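Hemolysin BL lytic component L1 (Bacillus cereus, PDB 7NMQ) is one of the lytic components of the tripartite enterotoxin haemolysin BL, an alpha-helical pore-forming toxin of the ClyA-like superfamily, and probably helps to build its membrane-lysing pore. Local coordinates at residues A[207-212]-A[235-240]; A[228-233]-A[254-259]. All coordinates share one frame; numbering follows the deposited sequence. Where two conformers were deposited one is given.

Interaction 1 of 2, residues A[207-212]-A[235-240]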
# COMPACT_ATOMS: atom_id res chain seq x y z
N ILE A 207 -0.46 -9.94 7.34
CA ILE A 207 -1.51 -9.16 8.04
C ILE A 207 -1.09 -8.96 9.49
O ILE A 207 -1.41 -7.88 10.05
CB ILE A 207 -2.87 -9.85 7.88
CG1 ILE A 207 -3.36 -9.83 6.44
CG2 ILE A 207 -3.89 -9.35 8.88
CD1 ILE A 207 -3.36 -8.54 5.74
N LEU A 208 -0.48 -9.96 10.12
CA LEU A 208 -0.06 -9.79 11.53
C LEU A 208 1.01 -8.70 11.63
O LEU A 208 0.96 -7.88 12.58
CB LEU A 208 0.49 -11.10 12.07
CG LEU A 208 -0.56 -12.18 12.32
CD1 LEU A 208 0.08 -13.54 12.57
CD2 LEU A 208 -1.45 -11.81 13.48
N VAL A 209 1.92 -8.66 10.66
CA VAL A 209 3.02 -7.65 10.67
C VAL A 209 2.42 -6.28 10.41
O VAL A 209 2.73 -5.31 11.16
CB VAL A 209 4.13 -7.98 9.69
CG1 VAL A 209 5.13 -6.84 9.62
CG2 VAL A 209 4.78 -9.33 10.01
N ILE A 210 1.55 -6.16 9.41
CA ILE A 210 0.89 -4.87 9.13
C ILE A 210 0.17 -4.36 10.38
O ILE A 210 0.25 -3.15 10.67
CB ILE A 210 -0.07 -5.00 7.95
CG1 ILE A 210 0.72 -5.25 6.66
CG2 ILE A 210 -0.99 -3.78 7.88
CD1 ILE A 210 -0.14 -5.74 5.50
N ALA A 211 -0.57 -5.20 11.08
CA ALA A 211 -1.34 -4.75 12.26
C ALA A 211 -0.36 -4.30 13.34
O ALA A 211 -0.61 -3.26 13.98
CB ALA A 211 -2.25 -5.82 12.78
N ALA A 212 0.70 -5.06 13.56
CA ALA A 212 1.68 -4.72 14.63
C ALA A 212 2.35 -3.40 14.33
O ALA A 212 2.48 -2.56 15.22
CB ALA A 212 2.71 -5.82 14.73
N SER A 235 8.53 -6.09 18.20
CA SER A 235 8.39 -6.83 19.50
C SER A 235 7.08 -7.61 19.64
O SER A 235 7.10 -8.75 20.19
CB SER A 235 8.44 -5.87 20.69
OG SER A 235 9.73 -5.37 20.81
N ALA A 236 5.96 -7.04 19.23
CA ALA A 236 4.63 -7.61 19.51
C ALA A 236 4.43 -8.92 18.77
O ALA A 236 3.41 -9.57 19.03
CB ALA A 236 3.52 -6.63 19.17
N LEU A 237 5.31 -9.23 17.82
CA LEU A 237 5.18 -10.45 17.00
C LEU A 237 5.93 -11.65 17.61
O LEU A 237 5.99 -12.67 16.97
CB LEU A 237 5.68 -10.16 15.59
CG LEU A 237 4.88 -9.08 14.87
CD1 LEU A 237 5.66 -8.53 13.70
CD2 LEU A 237 3.53 -9.63 14.44
N GLY A 238 6.55 -11.50 18.77
CA GLY A 238 7.38 -12.58 19.35
C GLY A 238 6.65 -13.90 19.56
O GLY A 238 7.32 -14.94 19.48
N ALA A 239 5.34 -13.90 19.84
CA ALA A 239 4.56 -15.14 20.05
C ALA A 239 3.60 -15.41 18.89
O ALA A 239 2.70 -16.27 19.07
CB ALA A 239 3.79 -15.07 21.33
N ALA A 240 3.73 -14.72 17.76
CA ALA A 240 2.73 -14.73 16.68
C ALA A 240 2.85 -15.98 15.81
O ALA A 240 1.99 -16.13 14.91
CB ALA A 240 2.90 -13.50 15.84

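Interaction 2 of 2, residues A[228-233]-A[254-259]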
# COMPACT_ATOMS: atom_id res chain seq x y z
N PRO A 228 8.10 9.30 11.03
CA PRO A 228 7.51 8.18 11.73
C PRO A 228 8.54 7.33 12.47
O PRO A 228 9.69 7.28 12.09
CB PRO A 228 6.86 7.30 10.69
CG PRO A 228 7.35 7.81 9.40
CD PRO A 228 8.14 9.08 9.58
N ALA A 229 8.06 6.63 13.48
CA ALA A 229 8.80 5.56 14.17
C ALA A 229 7.81 4.49 14.61
O ALA A 229 6.63 4.79 14.73
CB ALA A 229 9.50 6.13 15.38
N VAL A 230 8.32 3.28 14.78
CA VAL A 230 7.47 2.12 15.18
C VAL A 230 7.83 1.75 16.61
O VAL A 230 8.91 1.20 16.85
CB VAL A 230 7.67 0.96 14.21
CG1 VAL A 230 6.81 -0.20 14.61
CG2 VAL A 230 7.35 1.39 12.77
N VAL A 231 6.97 2.11 17.53
CA VAL A 231 7.26 1.92 18.98
C VAL A 231 7.49 0.45 19.27
O VAL A 231 6.53 -0.31 19.07
CB VAL A 231 6.13 2.47 19.83
CG1 VAL A 231 6.38 2.18 21.29
CG2 VAL A 231 5.92 3.96 19.58
N GLY A 232 8.64 0.08 19.80
CA GLY A 232 8.97 -1.32 20.14
C GLY A 232 9.33 -2.15 18.92
O GLY A 232 9.48 -3.38 19.06
N GLY A 233 9.46 -1.54 17.76
CA GLY A 233 9.78 -2.27 16.52
C GLY A 233 8.81 -3.44 16.28
O GLY A 233 7.59 -3.25 16.34
N LYS A 254 16.03 -6.38 13.07
CA LYS A 254 17.19 -5.47 12.97
C LYS A 254 16.89 -4.36 11.96
O LYS A 254 17.24 -3.19 12.20
CB LYS A 254 18.44 -6.25 12.57
CG LYS A 254 19.21 -6.81 13.75
CD LYS A 254 20.56 -7.41 13.42
CE LYS A 254 21.01 -8.31 14.55
NZ LYS A 254 20.25 -8.02 15.80
N HIS A 255 16.24 -4.67 10.85
CA HIS A 255 15.90 -3.63 9.87
C HIS A 255 14.92 -2.65 10.50
O HIS A 255 15.03 -1.44 10.25
CB HIS A 255 15.28 -4.24 8.61
CG HIS A 255 16.28 -4.85 7.68
ND1 HIS A 255 17.36 -4.12 7.17
CD2 HIS A 255 16.34 -6.10 7.13
CE1 HIS A 255 18.04 -4.91 6.32
NE2 HIS A 255 17.44 -6.15 6.31
N MET A 256 13.94 -3.14 11.25
CA MET A 256 12.96 -2.22 11.89
C MET A 256 13.69 -1.34 12.90
O MET A 256 13.47 -0.11 12.90
CB MET A 256 11.86 -3.01 12.59
CG MET A 256 10.81 -2.09 13.16
SD MET A 256 10.17 -1.00 11.87
CE MET A 256 8.75 -1.96 11.35
N ASP A 257 14.62 -1.91 13.64
CA ASP A 257 15.41 -1.11 14.62
C ASP A 257 16.26 -0.08 13.87
O ASP A 257 16.33 1.08 14.32
CB ASP A 257 16.31 -1.98 15.47
CG ASP A 257 15.58 -2.92 16.41
OD1 ASP A 257 14.37 -2.69 16.68
OD2 ASP A 257 16.24 -3.91 16.82
N SER A 258 16.78 -0.41 12.70
CA SER A 258 17.60 0.52 11.91
C SER A 258 16.72 1.64 11.37
O SER A 258 17.18 2.80 11.31
CB SER A 258 18.33 -0.12 10.79
OG SER A 258 19.22 -1.12 11.23
N TYR A 259 15.51 1.32 10.92
CA TYR A 259 14.50 2.31 10.52
C TYR A 259 14.30 3.32 11.65
O TYR A 259 14.33 4.56 11.43
CB TYR A 259 13.21 1.59 10.16
CG TYR A 259 12.11 2.52 9.78
CD1 TYR A 259 11.29 3.07 10.74
CD2 TYR A 259 11.88 2.82 8.46
CE1 TYR A 259 10.25 3.91 10.39
CE2 TYR A 259 10.87 3.69 8.10
CZ TYR A 259 10.03 4.23 9.05
OH TYR A 259 9.02 5.09 8.70

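Interaction 1 of 2, residues A[207-212]-A[235-240]
L237 reaches from the 3-10 segment 235-237 onto one side of helix 203-216, where its isobutyl group meets L208, V209 and A212. Its CG stands anti to the carbonyl carbon and beside the backbone N (chi1 -63°), and from there the two methyl branches part to serve different residues. L237 CD2 lies over the backbone of L208, 3.6 Å from L208 O, and also comes within 3.9 Å of A212 CB. That carbonyl oxygen already accepts the helical hydrogen bond from A212 N, so the methyl rests against an oxygen whose polarity is met within its own helix. L237 CD1 goes to V209, ending 3.9 Å from V209 CG2. V209 holds this methyl anti to its own carbonyl carbon, with CG1 anti to the backbone N (chi1 173°), and its side chain crosses that of L237 at about a right angle.

A second, looser touch lies one turn of the helix before A212. L208 CD1 approaches the backbone of A240, 4.0 Å from A240 O, and lies 4.3 Å from A240 CB. The type I turn from L237 to A240, closed by the hydrogen bond from A240 N to L237 O, brings L237 and A240 to the same helix. The backbones come closest where A236 CA lies 6.4 Å from A212 CA. The contact is wholly apolar between side chains and modest in area, 218 Å² with both sides summed.

I242, farther along the loop, touches L208, V209 and L237 and so extends the apolar cluster. V209 also packs on W197 and S198 of helix 173-200, while I207 and I210 turn to helix 330-357, which places helix 203-216 between the loop that follows strand 225-230 and the main helical bundle.

Interaction 2 of 2, residues A[228-233]-A[254-259]
G233 and M256 bring the two backbones closest, G233 CA lying 5.6 Å from M256 CA. Strand 228-230 runs roughly antiparallel to helix 254-259, the axes approaching to 8.5 Å at 145°, and a type II turn from V230 to G233, closed by the hydrogen bond from G233 N to V230 O, then bends the chain over M256. G233, at positive phi (53°) and without a side chain, lets its backbone come close to the helix, with G233 CA 3.5 Å from M256 CG.

M256 CG is anti to the backbone N (chi1 -176°), and in the conformer described, one of two, bends at chi2 and chi3 bring the thioether across V230 at about a right angle. There M256 SD lies 3.8 Å from V230 CG2, and CE comes near both methyls of that valine. One turn on, Y259 crosses the ring of P228: Y259 OH stands 3.3 Å from P228 CG, while A229 CA sits at the phenol ring edge, 4.4 Å from Y259 CE1.

Polar atoms of the strand are met by the same helix just beyond: V230 N hydrogen-bonds to N260 OD1 and P228 O to S263 OG. Across the two segments themselves the contact is mostly apolar packing, largely buried, with the phenol oxygen of Y259 against the P228 ring, consistent with a hydrophobic beta tongue kept against the helix in the soluble toxin.

In the fold
Both contacts lie in the head region that follows helix 173-200. After the long N-terminal helices, ending with 173-200, the chain passes along helix 203-216, turns through the hairpin of strands 217-222 and 225-230, and enters the loop to helix 247-272. Interaction 1 closes a loop of 22 intervening residues, joining the predicted transmembrane segments 194-222 and 229-250; interaction 2 closes one of 20, tying the start of the second to helix 247-272. The two cross rather than nest, since 228-233 falls between 207-212 and 235-240, and 254-259 comes after both. Their centres are about 13 Å apart, and I213 of helix 203-216 touches both V230 and M256.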